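Local coordinates for protein fumarate reductase iron-sulfur subunit (Mycolicibacterium smegmatis, PDB 7D6V) that probably carries electrons through its three iron-sulfur clusters from the flavoprotein subunit to the quinone site of mycobacterial succinate dehydrogenase Sdh1, at residues T3-L8 with T24-D29; R9-D14 with F95-D100; E65-P70 with E83-T88; G127-Q132 with H183-V188. All coordinates share one frame; numbering follows the deposited sequence.

Contact 1 (T3-L8 with T24-D29)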
loop_
_atom_site.group_PDB
_atom_site.type_symbol
_atom_site.label_atom_id
_atom_site.label_comp_id
_atom_site.label_asym_id
_atom_site.label_seq_id
_atom_site.Cartn_x
_atom_site.Cartn_y
_atom_site.Cartn_z
ATOM N N THR B 3 25.833 1.565 -17.958
ATOM C CA THR B 3 26.228 0.967 -16.692
ATOM C C THR B 3 27.473 1.670 -16.173
ATOM O O THR B 3 28.487 1.748 -16.872
ATOM C CB THR B 3 26.492 -0.530 -16.858
ATOM O OG1 THR B 3 25.298 -1.176 -17.317
ATOM C CG2 THR B 3 26.920 -1.147 -15.550
ATOM N N TYR B 4 27.392 2.182 -14.948
ATOM C CA TYR B 4 28.469 2.955 -14.353
ATOM C C TYR B 4 28.613 2.554 -12.892
ATOM O O TYR B 4 27.846 1.742 -12.369
ATOM C CB TYR B 4 28.213 4.461 -14.486
ATOM C CG TYR B 4 26.995 4.944 -13.734
ATOM C CD1 TYR B 4 27.125 5.650 -12.550
ATOM C CD2 TYR B 4 25.719 4.694 -14.208
ATOM C CE1 TYR B 4 26.018 6.090 -11.859
ATOM C CE2 TYR B 4 24.608 5.129 -13.523
ATOM C CZ TYR B 4 24.764 5.828 -12.351
ATOM O OH TYR B 4 23.656 6.268 -11.667
ATOM N N ASP B 5 29.607 3.138 -12.233
ATOM C CA ASP B 5 29.873 2.906 -10.818
ATOM C C ASP B 5 29.459 4.159 -10.057
ATOM O O ASP B 5 30.025 5.235 -10.270
ATOM C CB ASP B 5 31.346 2.578 -10.591
ATOM C CG ASP B 5 31.658 1.109 -10.807
ATOM O OD1 ASP B 5 30.782 0.264 -10.534
ATOM O OD2 ASP B 5 32.781 0.798 -11.251
ATOM N N ALA B 6 28.476 4.018 -9.176
ATOM C CA ALA B 6 27.948 5.144 -8.424
ATOM C C ALA B 6 28.635 5.267 -7.071
ATOM O O ALA B 6 29.303 4.348 -6.596
ATOM C CB ALA B 6 26.441 5.004 -8.226
ATOM N N LYS B 7 28.460 6.431 -6.451
ATOM C CA LYS B 7 28.981 6.711 -5.119
ATOM C C LYS B 7 27.811 6.818 -4.148
ATOM O O LYS B 7 27.030 7.775 -4.208
ATOM C CB LYS B 7 29.821 7.986 -5.117
ATOM C CG LYS B 7 31.074 7.893 -5.972
ATOM C CD LYS B 7 31.910 9.157 -5.884
ATOM C CE LYS B 7 31.233 10.323 -6.588
ATOM N NZ LYS B 7 31.133 10.119 -8.055
ATOM N N LEU B 8 27.692 5.826 -3.272
ATOM C CA LEU B 8 26.745 5.836 -2.169
ATOM C C LEU B 8 27.448 6.260 -0.886
ATOM O O LEU B 8 28.664 6.128 -0.742
ATOM C CB LEU B 8 26.112 4.458 -1.981
ATOM C CG LEU B 8 25.210 3.933 -3.093
ATOM C CD1 LEU B 8 24.793 2.508 -2.790
ATOM C CD2 LEU B 8 23.995 4.821 -3.254
ATOM N N THR B 24 31.157 2.112 -3.309
ATOM C CA THR B 24 31.081 2.230 -4.762
ATOM C C THR B 24 30.396 0.990 -5.322
ATOM O O THR B 24 30.909 -0.122 -5.173
ATOM C CB THR B 24 32.470 2.393 -5.382
ATOM O OG1 THR B 24 33.105 3.555 -4.840
ATOM C CG2 THR B 24 32.365 2.539 -6.890
ATOM N N VAL B 25 29.249 1.184 -5.970
ATOM C CA VAL B 25 28.432 0.085 -6.470
ATOM C C VAL B 25 28.142 0.308 -7.947
ATOM O O VAL B 25 28.043 1.444 -8.420
ATOM C CB VAL B 25 27.112 -0.059 -5.676
ATOM C CG1 VAL B 25 26.418 -1.368 -6.008
ATOM C CG2 VAL B 25 27.368 0.044 -4.183
ATOM N N GLU B 26 28.002 -0.795 -8.678
ATOM C CA GLU B 26 27.663 -0.755 -10.093
ATOM C C GLU B 26 26.163 -0.555 -10.277
ATOM O O GLU B 26 25.356 -1.270 -9.678
ATOM C CB GLU B 26 28.114 -2.048 -10.766
ATOM C CG GLU B 26 27.786 -2.144 -12.234
ATOM C CD GLU B 26 27.541 -3.574 -12.671
ATOM O OE1 GLU B 26 26.457 -4.111 -12.363
ATOM O OE2 GLU B 26 28.431 -4.162 -13.322
ATOM N N VAL B 27 25.792 0.413 -11.110
ATOM C CA VAL B 27 24.396 0.755 -11.363
ATOM C C VAL B 27 24.084 0.482 -12.826
ATOM O O VAL B 27 24.844 0.884 -13.712
ATOM C CB VAL B 27 24.098 2.222 -11.007
ATOM C CG1 VAL B 27 22.663 2.576 -11.355
ATOM C CG2 VAL B 27 24.355 2.466 -9.538
ATOM N N ASN B 28 22.976 -0.207 -13.073
ATOM C CA ASN B 28 22.474 -0.442 -14.418
ATOM C C ASN B 28 21.254 0.434 -14.688
ATOM O O ASN B 28 20.636 0.986 -13.778
ATOM C CB ASN B 28 22.119 -1.917 -14.619
ATOM C CG ASN B 28 23.324 -2.821 -14.533
ATOM O OD1 ASN B 28 24.108 -2.916 -15.473
ATOM N ND2 ASN B 28 23.476 -3.500 -13.404
ATOM N N ASP B 29 20.915 0.556 -15.969
ATOM C CA ASP B 29 19.751 1.336 -16.366
ATOM C C ASP B 29 18.468 0.658 -15.896
ATOM O O ASP B 29 18.285 -0.546 -16.088
ATOM C CB ASP B 29 19.724 1.513 -17.881
ATOM C CG ASP B 29 20.742 2.520 -18.370
ATOM O OD1 ASP B 29 20.710 3.678 -17.906
ATOM O OD2 ASP B 29 21.576 2.152 -19.222
#
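Tyr4 to Lys7 run antiparallel to Thr24 to Val27 as the two arms of the beta hairpin made by strands 4-14 and 17-27. Tyr4 with Val27 and Ala6 with Val25 are hydrogen-bonded pairs, each closed by two backbone bonds. Val27 N reaches Tyr4 O at 2.8 Å with an N-H...O angle of 175°, and Ala6 N reaches Val25 O at 2.7 Å. In the alternating non-hydrogen-bonded pairs, Asp5 with Glu26 and Lys7 with Thr24, CA-H groups approach carbonyls, as Thr24 CA does Ala6 O at 3.3 Å. The hairpin belongs to the [2Fe-2S] domain, a beta-grasp fold as in plant-type ferredoxins, and helix 33-43 packs against it, Ile36 touching Leu8, Val25 and Val27. Tyr4 CG stands between its backbone N and carbonyl carbon (chi1 64°), and the side chain lies beside that of Val27. Val27 CB sits over one face of the ring, offset toward the rim and 4.2 Å from the Tyr4 centroid, a CH-pi contact. Val27 CG2 turns instead to Ala6 CB, 3.5 Å away, while Leu8 CD1 meets Val25 CG2 at 3.8 Å. Beyond the paired strands, Thr3 OG1 donates to Asn28 OD1 at 2.8 Å, the side chains pointing the same way. Asn28 ND2 bonds to Glu31 and to Glu26 OE1, which it meets from above the carboxylate plane.

Contact 2 (R9-D14 with F95-D100)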
loop_
_atom_site.group_PDB
_atom_site.type_symbol
_atom_site.label_atom_id
_atom_site.label_comp_id
_atom_site.label_asym_id
_atom_site.label_seq_id
_atom_site.Cartn_x
_atom_site.Cartn_y
_atom_site.Cartn_z
ATOM N N ARG B 9 26.661 6.791 0.046
ATOM C CA ARG B 9 27.181 7.281 1.315
ATOM C C ARG B 9 26.246 6.803 2.435
ATOM O O ARG B 9 25.673 7.577 3.192
ATOM C CB ARG B 9 27.384 8.796 1.266
ATOM C CG ARG B 9 28.043 9.370 2.499
ATOM C CD ARG B 9 28.260 10.876 2.431
ATOM N NE ARG B 9 27.025 11.649 2.438
ATOM C CZ ARG B 9 26.972 12.958 2.219
ATOM N NH1 ARG B 9 28.087 13.629 1.980
ATOM N NH2 ARG B 9 25.811 13.597 2.246
ATOM N N VAL B 10 26.035 5.484 2.491
ATOM C CA VAL B 10 25.057 4.874 3.390
ATOM C C VAL B 10 25.456 5.060 4.851
ATOM O O VAL B 10 26.632 4.941 5.218
ATOM C CB VAL B 10 24.908 3.382 3.046
ATOM C CG1 VAL B 10 23.979 2.682 4.021
ATOM C CG2 VAL B 10 24.422 3.213 1.621
ATOM N N TRP B 11 24.461 5.338 5.699
ATOM C CA TRP B 11 24.678 5.514 7.133
ATOM C C TRP B 11 24.751 4.165 7.843
ATOM O O TRP B 11 23.876 3.312 7.665
ATOM C CB TRP B 11 23.553 6.358 7.735
ATOM C CG TRP B 11 23.766 6.741 9.175
ATOM C CD1 TRP B 11 24.387 7.860 9.638
ATOM C CD2 TRP B 11 23.359 6.002 10.335
ATOM N NE1 TRP B 11 24.393 7.866 11.009
ATOM C CE2 TRP B 11 23.771 6.735 11.462
ATOM C CE3 TRP B 11 22.692 4.791 10.529
ATOM C CZ2 TRP B 11 23.533 6.300 12.760
ATOM C CZ3 TRP B 11 22.460 4.361 11.816
ATOM C CH2 TRP B 11 22.879 5.111 12.915
ATOM N N ARG B 12 25.790 3.975 8.657
ATOM C CA ARG B 12 25.987 2.753 9.426
ATOM C C ARG B 12 26.073 3.079 10.911
ATOM O O ARG B 12 26.669 4.085 11.298
ATOM C CB ARG B 12 27.264 2.012 9.000
ATOM C CG ARG B 12 27.424 1.790 7.514
ATOM C CD ARG B 12 26.403 0.817 6.960
ATOM N NE ARG B 12 26.271 -0.390 7.769
ATOM C CZ ARG B 12 26.953 -1.512 7.565
ATOM N NH1 ARG B 12 26.759 -2.559 8.350
ATOM N NH2 ARG B 12 27.836 -1.586 6.582
ATOM N N GLY B 13 25.488 2.228 11.737
ATOM C CA GLY B 13 25.574 2.386 13.173
ATOM C C GLY B 13 24.341 1.830 13.852
ATOM O O GLY B 13 23.545 1.118 13.250
ATOM N N ASP B 14 24.208 2.169 15.129
ATOM C CA ASP B 14 23.061 1.763 15.937
ATOM C C ASP B 14 22.714 2.917 16.870
ATOM O O ASP B 14 23.154 4.056 16.679
ATOM C CB ASP B 14 23.335 0.444 16.679
ATOM C CG ASP B 14 24.603 0.484 17.513
ATOM O OD1 ASP B 14 25.326 -0.532 17.534
ATOM O OD2 ASP B 14 24.879 1.517 18.152
ATOM N N PHE B 95 12.185 8.521 14.116
ATOM C CA PHE B 95 11.993 7.387 14.998
ATOM C C PHE B 95 13.328 6.881 15.522
ATOM O O PHE B 95 14.377 7.130 14.920
ATOM C CB PHE B 95 11.251 6.270 14.256
ATOM C CG PHE B 95 9.965 6.722 13.632
ATOM C CD1 PHE B 95 8.914 7.148 14.421
ATOM C CD2 PHE B 95 9.815 6.749 12.259
ATOM C CE1 PHE B 95 7.736 7.578 13.854
ATOM C CE2 PHE B 95 8.637 7.177 11.686
ATOM C CZ PHE B 95 7.597 7.590 12.484
ATOM N N PRO B 96 13.335 6.201 16.669
ATOM C CA PRO B 96 14.594 5.660 17.190
ATOM C C PRO B 96 15.195 4.649 16.229
ATOM O O PRO B 96 14.489 3.847 15.617
ATOM C CB PRO B 96 14.181 5.005 18.513
ATOM C CG PRO B 96 12.882 5.619 18.860
ATOM C CD PRO B 96 12.207 5.925 17.572
ATOM N N VAL B 97 16.513 4.689 16.107
ATOM C CA VAL B 97 17.230 3.859 15.149
ATOM C C VAL B 97 17.493 2.492 15.768
ATOM O O VAL B 97 17.986 2.391 16.896
ATOM C CB VAL B 97 18.536 4.540 14.704
ATOM C CG1 VAL B 97 19.392 4.925 15.898
ATOM C CG2 VAL B 97 19.313 3.646 13.765
ATOM N N MET B 98 17.123 1.435 15.044
ATOM C CA MET B 98 17.500 0.087 15.456
ATOM C C MET B 98 18.918 -0.231 15.006
ATOM O O MET B 98 19.806 -0.478 15.828
ATOM C CB MET B 98 16.518 -0.938 14.882
ATOM C CG MET B 98 15.234 -1.098 15.664
ATOM S SD MET B 98 14.061 -2.151 14.795
ATOM C CE MET B 98 12.767 -2.302 16.019
ATOM N N ARG B 99 19.145 -0.216 13.699
ATOM C CA ARG B 99 20.471 -0.389 13.133
ATOM C C ARG B 99 20.518 0.429 11.847
ATOM O O ARG B 99 19.731 1.365 11.677
ATOM C CB ARG B 99 20.789 -1.882 12.951
ATOM C CG ARG B 99 22.259 -2.195 13.118
ATOM C CD ARG B 99 22.605 -3.563 12.597
ATOM N NE ARG B 99 24.044 -3.716 12.437
ATOM C CZ ARG B 99 24.611 -4.604 11.633
ATOM N NH1 ARG B 99 23.858 -5.426 10.918
ATOM N NH2 ARG B 99 25.931 -4.669 11.545
ATOM N N ASP B 100 21.416 0.059 10.932
ATOM C CA ASP B 100 21.858 0.935 9.850
ATOM C C ASP B 100 20.732 1.713 9.171
ATOM O O ASP B 100 20.705 2.945 9.218
ATOM C CB ASP B 100 22.621 0.099 8.820
ATOM C CG ASP B 100 23.586 -0.869 9.461
ATOM O OD1 ASP B 100 24.443 -0.424 10.249
ATOM O OD2 ASP B 100 23.487 -2.080 9.187
#
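The indole of Trp11 turns its edge to Asp100 O, near the ring plane beside CE3 and CZ3, while Gly13 N stands over one face, toward the rim. Val97 CG2 approaches Trp11 CZ3 obliquely at 3.8 Å. The Arg12 guanidinium also works by its edge, with Asp100 OD1 and Arg99 NH2 in its plane; Arg12 NH1 and Arg99 NH2, like charges, are 3.9 Å apart. Asp100 OD2 lies above one face of the Arg99 guanidinium, 3.7 Å from Arg99 NE, a long salt bridge of charges alone. Arg12 NE bonds to Asp100 OD1 at 3.1 Å and almost straight, 173°, yet from above the carboxylate, the two planes 89° apart. Gly13 N takes the anti lone pair of Asp100 OD1 at 3.2 Å, and OD2 is held by Ala49 N and weakly by Arg12 NH1. Within the [2Fe-2S] domain, residues 9-14 of strand 4-14 and the weakly bonded strand 97-99 run at about 101° to each other; Trp11 NE1 bonds to Gln20 O of the membrane anchor subunit. In this salt-bridge network two arginines and two backbone amides surround one buried carboxylate, which would be expected to stabilise the Asp100 anion and offset the closeness of Arg12 and Arg99.

Contact 3 (E65-P70 with E83-T88)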
loop_
_atom_site.group_PDB
_atom_site.type_symbol
_atom_site.label_atom_id
_atom_site.label_comp_id
_atom_site.label_asym_id
_atom_site.label_seq_id
_atom_site.Cartn_x
_atom_site.Cartn_y
_atom_site.Cartn_z
ATOM N N GLU B 65 15.384 7.819 3.916
ATOM C CA GLU B 65 15.591 9.181 3.430
ATOM C C GLU B 65 16.701 9.108 2.390
ATOM O O GLU B 65 17.879 8.985 2.734
ATOM C CB GLU B 65 15.919 10.128 4.576
ATOM C CG GLU B 65 14.807 10.197 5.608
ATOM C CD GLU B 65 15.036 11.256 6.658
ATOM O OE1 GLU B 65 15.960 12.076 6.487
ATOM O OE2 GLU B 65 14.291 11.268 7.657
ATOM N N ILE B 66 16.316 9.190 1.116
ATOM C CA ILE B 66 17.184 8.718 0.042
ATOM C C ILE B 66 18.289 9.716 -0.258
ATOM O O ILE B 66 19.445 9.330 -0.456
ATOM C CB ILE B 66 16.355 8.396 -1.213
ATOM C CG1 ILE B 66 15.566 7.110 -0.994
ATOM C CG2 ILE B 66 17.255 8.256 -2.423
ATOM C CD1 ILE B 66 16.404 5.993 -0.454
ATOM N N ASN B 67 17.963 10.998 -0.362
ATOM C CA ASN B 67 19.005 12.010 -0.493
ATOM C C ASN B 67 18.613 13.246 0.311
ATOM O O ASN B 67 18.732 14.383 -0.146
ATOM C CB ASN B 67 19.266 12.322 -1.963
ATOM C CG ASN B 67 20.568 13.049 -2.178
ATOM O OD1 ASN B 67 21.277 13.364 -1.227
ATOM N ND2 ASN B 67 20.908 13.291 -3.435
ATOM N N GLY B 68 18.127 13.021 1.528
ATOM C CA GLY B 68 17.521 14.054 2.332
ATOM C C GLY B 68 16.009 14.058 2.300
ATOM O O GLY B 68 15.391 14.748 3.117
ATOM N N ARG B 69 15.402 13.306 1.384
ATOM C CA ARG B 69 13.964 13.269 1.183
ATOM C C ARG B 69 13.402 11.929 1.619
ATOM O O ARG B 69 13.916 10.886 1.200
ATOM C CB ARG B 69 13.620 13.510 -0.290
ATOM C CG ARG B 69 14.531 14.486 -1.000
ATOM C CD ARG B 69 14.216 15.910 -0.603
ATOM N NE ARG B 69 12.857 16.282 -0.980
ATOM C CZ ARG B 69 12.542 16.930 -2.095
ATOM N NH1 ARG B 69 13.490 17.285 -2.950
ATOM N NH2 ARG B 69 11.278 17.224 -2.355
ATOM N N PRO B 70 12.357 11.910 2.447
ATOM C CA PRO B 70 11.713 10.638 2.797
ATOM C C PRO B 70 11.080 9.958 1.593
ATOM O O PRO B 70 10.128 10.476 1.001
ATOM C CB PRO B 70 10.657 11.055 3.827
ATOM C CG PRO B 70 11.131 12.367 4.351
ATOM C CD PRO B 70 11.782 13.040 3.191
ATOM N N GLU B 83 25.475 10.597 -12.732
ATOM C CA GLU B 83 26.470 9.543 -12.580
ATOM C C GLU B 83 27.650 9.980 -11.724
ATOM O O GLU B 83 28.357 9.124 -11.182
ATOM C CB GLU B 83 26.954 9.082 -13.952
ATOM C CG GLU B 83 25.853 8.509 -14.822
ATOM C CD GLU B 83 26.379 7.849 -16.076
ATOM O OE1 GLU B 83 25.559 7.347 -16.870
ATOM O OE2 GLU B 83 27.612 7.833 -16.270
ATOM N N ASP B 84 27.878 11.284 -11.586
ATOM C CA ASP B 84 28.902 11.808 -10.695
ATOM C C ASP B 84 28.310 12.422 -9.433
ATOM O O ASP B 84 29.015 13.123 -8.704
ATOM C CB ASP B 84 29.772 12.830 -11.430
ATOM C CG ASP B 84 28.953 13.862 -12.178
ATOM O OD1 ASP B 84 27.753 13.613 -12.421
ATOM O OD2 ASP B 84 29.511 14.922 -12.527
ATOM N N GLU B 85 27.033 12.175 -9.164
ATOM C CA GLU B 85 26.373 12.662 -7.963
ATOM C C GLU B 85 26.425 11.599 -6.874
ATOM O O GLU B 85 26.281 10.405 -7.148
ATOM C CB GLU B 85 24.922 13.034 -8.273
ATOM C CG GLU B 85 24.128 13.546 -7.090
ATOM C CD GLU B 85 22.853 14.248 -7.510
ATOM O OE1 GLU B 85 22.665 14.462 -8.724
ATOM O OE2 GLU B 85 22.040 14.589 -6.627
ATOM N N VAL B 86 26.639 12.037 -5.638
ATOM C CA VAL B 86 26.702 11.137 -4.494
ATOM C C VAL B 86 25.305 10.980 -3.913
ATOM O O VAL B 86 24.616 11.971 -3.653
ATOM C CB VAL B 86 27.684 11.659 -3.434
ATOM C CG1 VAL B 86 27.651 10.774 -2.199
ATOM C CG2 VAL B 86 29.087 11.722 -4.001
ATOM N N VAL B 87 24.886 9.735 -3.706
ATOM C CA VAL B 87 23.578 9.432 -3.133
ATOM C C VAL B 87 23.774 9.005 -1.685
ATOM O O VAL B 87 24.545 8.083 -1.404
ATOM C CB VAL B 87 22.853 8.344 -3.942
ATOM C CG1 VAL B 87 21.410 8.237 -3.504
ATOM C CG2 VAL B 87 22.934 8.651 -5.424
ATOM N N THR B 88 23.073 9.665 -0.768
ATOM C CA THR B 88 23.285 9.492 0.666
ATOM C C THR B 88 22.039 8.879 1.292
ATOM O O THR B 88 21.039 9.572 1.493
ATOM C CB THR B 88 23.610 10.832 1.318
ATOM O OG1 THR B 88 24.845 11.325 0.793
ATOM C CG2 THR B 88 23.732 10.680 2.822
#
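Ile66 O meets the Val87 side chain, and the backbones of Ile66 and Asn67 come up to Thr88; this is the close part of the contact. Val87 CG1 lies 3.8 Å from Ile66 O, with Ile66 CG2 a little further from Val87 CG1 at 4.3 Å; Asn67 CA approaches Thr88 O at 3.7 Å. No hydrogen bond joins the two segments, whose backbones come close only around Thr88. Toward the partly exposed Glu85 the fit is looser. Asn67 CG stands anti to its backbone N (chi1 -164°), and Asn67 ND2 approaches Glu85 OE2 to 3.6 Å, not a hydrogen bond. The two side chains meet at a slant, amide and carboxylate planes 56° apart, and Thr28 of the membrane anchor subunit packs on both. The bend of residues 65-70 is held by Ile66 N to Arg69 O, 2.9 Å, and links strands 63-65 and 70-72 as a tight hairpin in the [2Fe-2S] domain. The Ile66 side chain, whose CB points away from residues 83-88, packs on Met73, Thr76 and Phe81. Glu65 ties the hairpin to the helical part of the chain through Arg159 and Asn153, Pro70 rests on helix 150-154, and strand 86-87 lies parallel to strand 4-14.

Contact 4 (G127-Q132 with H183-V188)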
loop_
_atom_site.group_PDB
_atom_site.type_symbol
_atom_site.label_atom_id
_atom_site.label_comp_id
_atom_site.label_asym_id
_atom_site.label_seq_id
_atom_site.Cartn_x
_atom_site.Cartn_y
_atom_site.Cartn_z
ATOM N N GLY B 127 -24.939 -9.444 6.029
ATOM C CA GLY B 127 -25.364 -9.377 4.649
ATOM C C GLY B 127 -26.302 -8.243 4.309
ATOM O O GLY B 127 -26.712 -8.117 3.151
ATOM N N GLU B 128 -26.653 -7.400 5.281
ATOM C CA GLU B 128 -27.678 -6.382 5.102
ATOM C C GLU B 128 -27.113 -4.969 5.027
ATOM O O GLU B 128 -27.880 -4.004 5.076
ATOM C CB GLU B 128 -28.710 -6.477 6.226
ATOM N N TYR B 129 -25.797 -4.820 4.909
ATOM C CA TYR B 129 -25.206 -3.498 4.760
ATOM C C TYR B 129 -25.536 -2.921 3.388
ATOM O O TYR B 129 -25.512 -3.630 2.379
ATOM C CB TYR B 129 -23.690 -3.564 4.943
ATOM C CG TYR B 129 -23.220 -3.688 6.376
ATOM C CD1 TYR B 129 -23.816 -4.577 7.257
ATOM C CD2 TYR B 129 -22.164 -2.919 6.843
ATOM C CE1 TYR B 129 -23.386 -4.690 8.558
ATOM C CE2 TYR B 129 -21.725 -3.024 8.145
ATOM C CZ TYR B 129 -22.340 -3.911 8.997
ATOM O OH TYR B 129 -21.904 -4.020 10.295
ATOM N N ARG B 130 -25.845 -1.626 3.353
ATOM C CA ARG B 130 -26.127 -0.928 2.103
ATOM C C ARG B 130 -25.403 0.407 2.114
ATOM O O ARG B 130 -25.649 1.237 2.993
ATOM C CB ARG B 130 -27.629 -0.711 1.904
ATOM C CG ARG B 130 -28.440 -1.979 1.785
ATOM C CD ARG B 130 -28.161 -2.710 0.488
ATOM N NE ARG B 130 -28.830 -4.005 0.468
ATOM C CZ ARG B 130 -28.240 -5.157 0.758
ATOM N NH1 ARG B 130 -26.958 -5.183 1.087
ATOM N NH2 ARG B 130 -28.930 -6.285 0.721
ATOM N N MET B 131 -24.520 0.613 1.143
ATOM C CA MET B 131 -23.808 1.873 0.993
ATOM C C MET B 131 -23.733 2.234 -0.480
ATOM O O MET B 131 -23.474 1.373 -1.324
ATOM C CB MET B 131 -22.394 1.796 1.582
ATOM C CG MET B 131 -22.346 1.443 3.057
ATOM S SD MET B 131 -20.670 1.310 3.692
ATOM C CE MET B 131 -20.311 -0.399 3.319
ATOM N N GLN B 132 -23.959 3.505 -0.785
ATOM C CA GLN B 132 -23.786 4.010 -2.137
ATOM C C GLN B 132 -22.334 4.421 -2.362
ATOM O O GLN B 132 -21.599 4.732 -1.424
ATOM C CB GLN B 132 -24.725 5.187 -2.396
ATOM C CG GLN B 132 -26.200 4.850 -2.226
ATOM C CD GLN B 132 -26.705 3.877 -3.275
ATOM O OE1 GLN B 132 -26.296 3.929 -4.431
ATOM N NE2 GLN B 132 -27.599 2.985 -2.872
ATOM N N HIS B 183 -17.113 7.588 7.265
ATOM C CA HIS B 183 -17.762 6.314 6.985
ATOM C C HIS B 183 -19.271 6.472 7.120
ATOM O O HIS B 183 -19.750 6.925 8.165
ATOM C CB HIS B 183 -17.252 5.237 7.939
ATOM C CG HIS B 183 -17.571 3.840 7.507
ATOM N ND1 HIS B 183 -18.860 3.366 7.405
ATOM C CD2 HIS B 183 -16.766 2.811 7.154
ATOM C CE1 HIS B 183 -18.836 2.109 7.006
ATOM N NE2 HIS B 183 -17.576 1.748 6.847
ATOM N N PRO B 184 -20.050 6.123 6.093
ATOM C CA PRO B 184 -21.504 6.342 6.166
ATOM C C PRO B 184 -22.210 5.528 7.237
ATOM O O PRO B 184 -23.315 5.903 7.641
ATOM C CB PRO B 184 -21.987 5.954 4.762
ATOM C CG PRO B 184 -20.891 5.134 4.181
ATOM C CD PRO B 184 -19.626 5.644 4.769
ATOM N N LEU B 185 -21.621 4.435 7.712
ATOM C CA LEU B 185 -22.285 3.561 8.668
ATOM C C LEU B 185 -21.667 3.592 10.059
ATOM O O LEU B 185 -22.140 2.871 10.941
ATOM C CB LEU B 185 -22.299 2.121 8.142
ATOM C CG LEU B 185 -23.217 1.866 6.946
ATOM C CD1 LEU B 185 -23.200 0.403 6.564
ATOM C CD2 LEU B 185 -24.631 2.318 7.249
ATOM N N ASP B 186 -20.633 4.398 10.285
ATOM C CA ASP B 186 -20.042 4.492 11.611
ATOM C C ASP B 186 -20.938 5.305 12.542
ATOM O O ASP B 186 -21.729 6.147 12.112
ATOM C CB ASP B 186 -18.648 5.113 11.540
ATOM C CG ASP B 186 -17.859 4.919 12.819
ATOM O OD1 ASP B 186 -17.257 3.844 12.992
ATOM O OD2 ASP B 186 -17.839 5.845 13.655
ATOM N N THR B 187 -20.794 5.046 13.842
ATOM C CA THR B 187 -21.658 5.624 14.862
ATOM C C THR B 187 -20.944 6.587 15.800
ATOM O O THR B 187 -21.548 7.572 16.230
ATOM C CB THR B 187 -22.312 4.498 15.681
ATOM O OG1 THR B 187 -23.338 3.875 14.900
ATOM C CG2 THR B 187 -22.927 5.019 16.970
ATOM N N VAL B 188 -19.667 6.360 16.088
ATOM C CA VAL B 188 -18.924 7.179 17.041
ATOM C C VAL B 188 -18.583 8.527 16.416
ATOM O O VAL B 188 -18.363 8.639 15.205
ATOM C CB VAL B 188 -17.661 6.425 17.504
ATOM C CG1 VAL B 188 -16.905 7.216 18.555
ATOM C CG2 VAL B 188 -18.042 5.062 18.037
#
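Leu185 CD1 touches two side chains of the loop 127-132, lying 3.5 Å from Tyr129 CD2 and 3.8 Å from Met131 CG. The methyl approaches the phenol ring obliquely. Met131 SD lies 3.9 Å from both Pro184 CG and His183 CE1, and the Met131 side chain crosses those of Pro184 and His183 at about a right angle; the sulfur-aromatic approach is likewise oblique. Met131 CG is anti to its own carbonyl carbon (chi1 -59°). Residues 183-186 are positioned by a type I beta turn, in the dicluster-domain loop between helices 171-181 and 191-196. Within it Leu185 N donates to His183 ND1 at 3.0 Å, nearly in the imidazole plane, which would help hold the ring's rotation with CE1 beside the sulfur. Further out, Asp186 is held by Arg190 and Thr119 N, and helix 133-142, which follows residues 127-132, backs Met131 and Pro184 through Val136. Arg110 of subunit A bonds to Met131 O, and Lys218 of the membrane anchor subunit to His183 O. Across the two loops the contact is apolar, so its polar fastening comes from within the turn and from these neighbours; with ND1 accepting, a neutral His183 would probably carry its proton on NE2.

Contacts 1, 2 and 3 share the [2Fe-2S] domain, while contact 4 lies on the opposite side of the chain's centre among the helices. Strand 4-14 supplies a segment to contacts 1 and 2, whose centres are 22 Å apart, and strand 86-87 of contact 3 runs along it: Val87 N probably bonds to Lys7 O at 2.9 Å, and Arg9 N to Val87 O at 2.9 Å. In sequence, contact 3 is nested inside the loop that contact 2 closes. Contact 3 approaches two clusters, the Ile66 side chain about 10 Å from the [2Fe-2S] cluster and that of Glu65 about 13 Å from the [4Fe-4S] cluster. Contact 4 stands apart, its centre about 52 Å from that of contact 1.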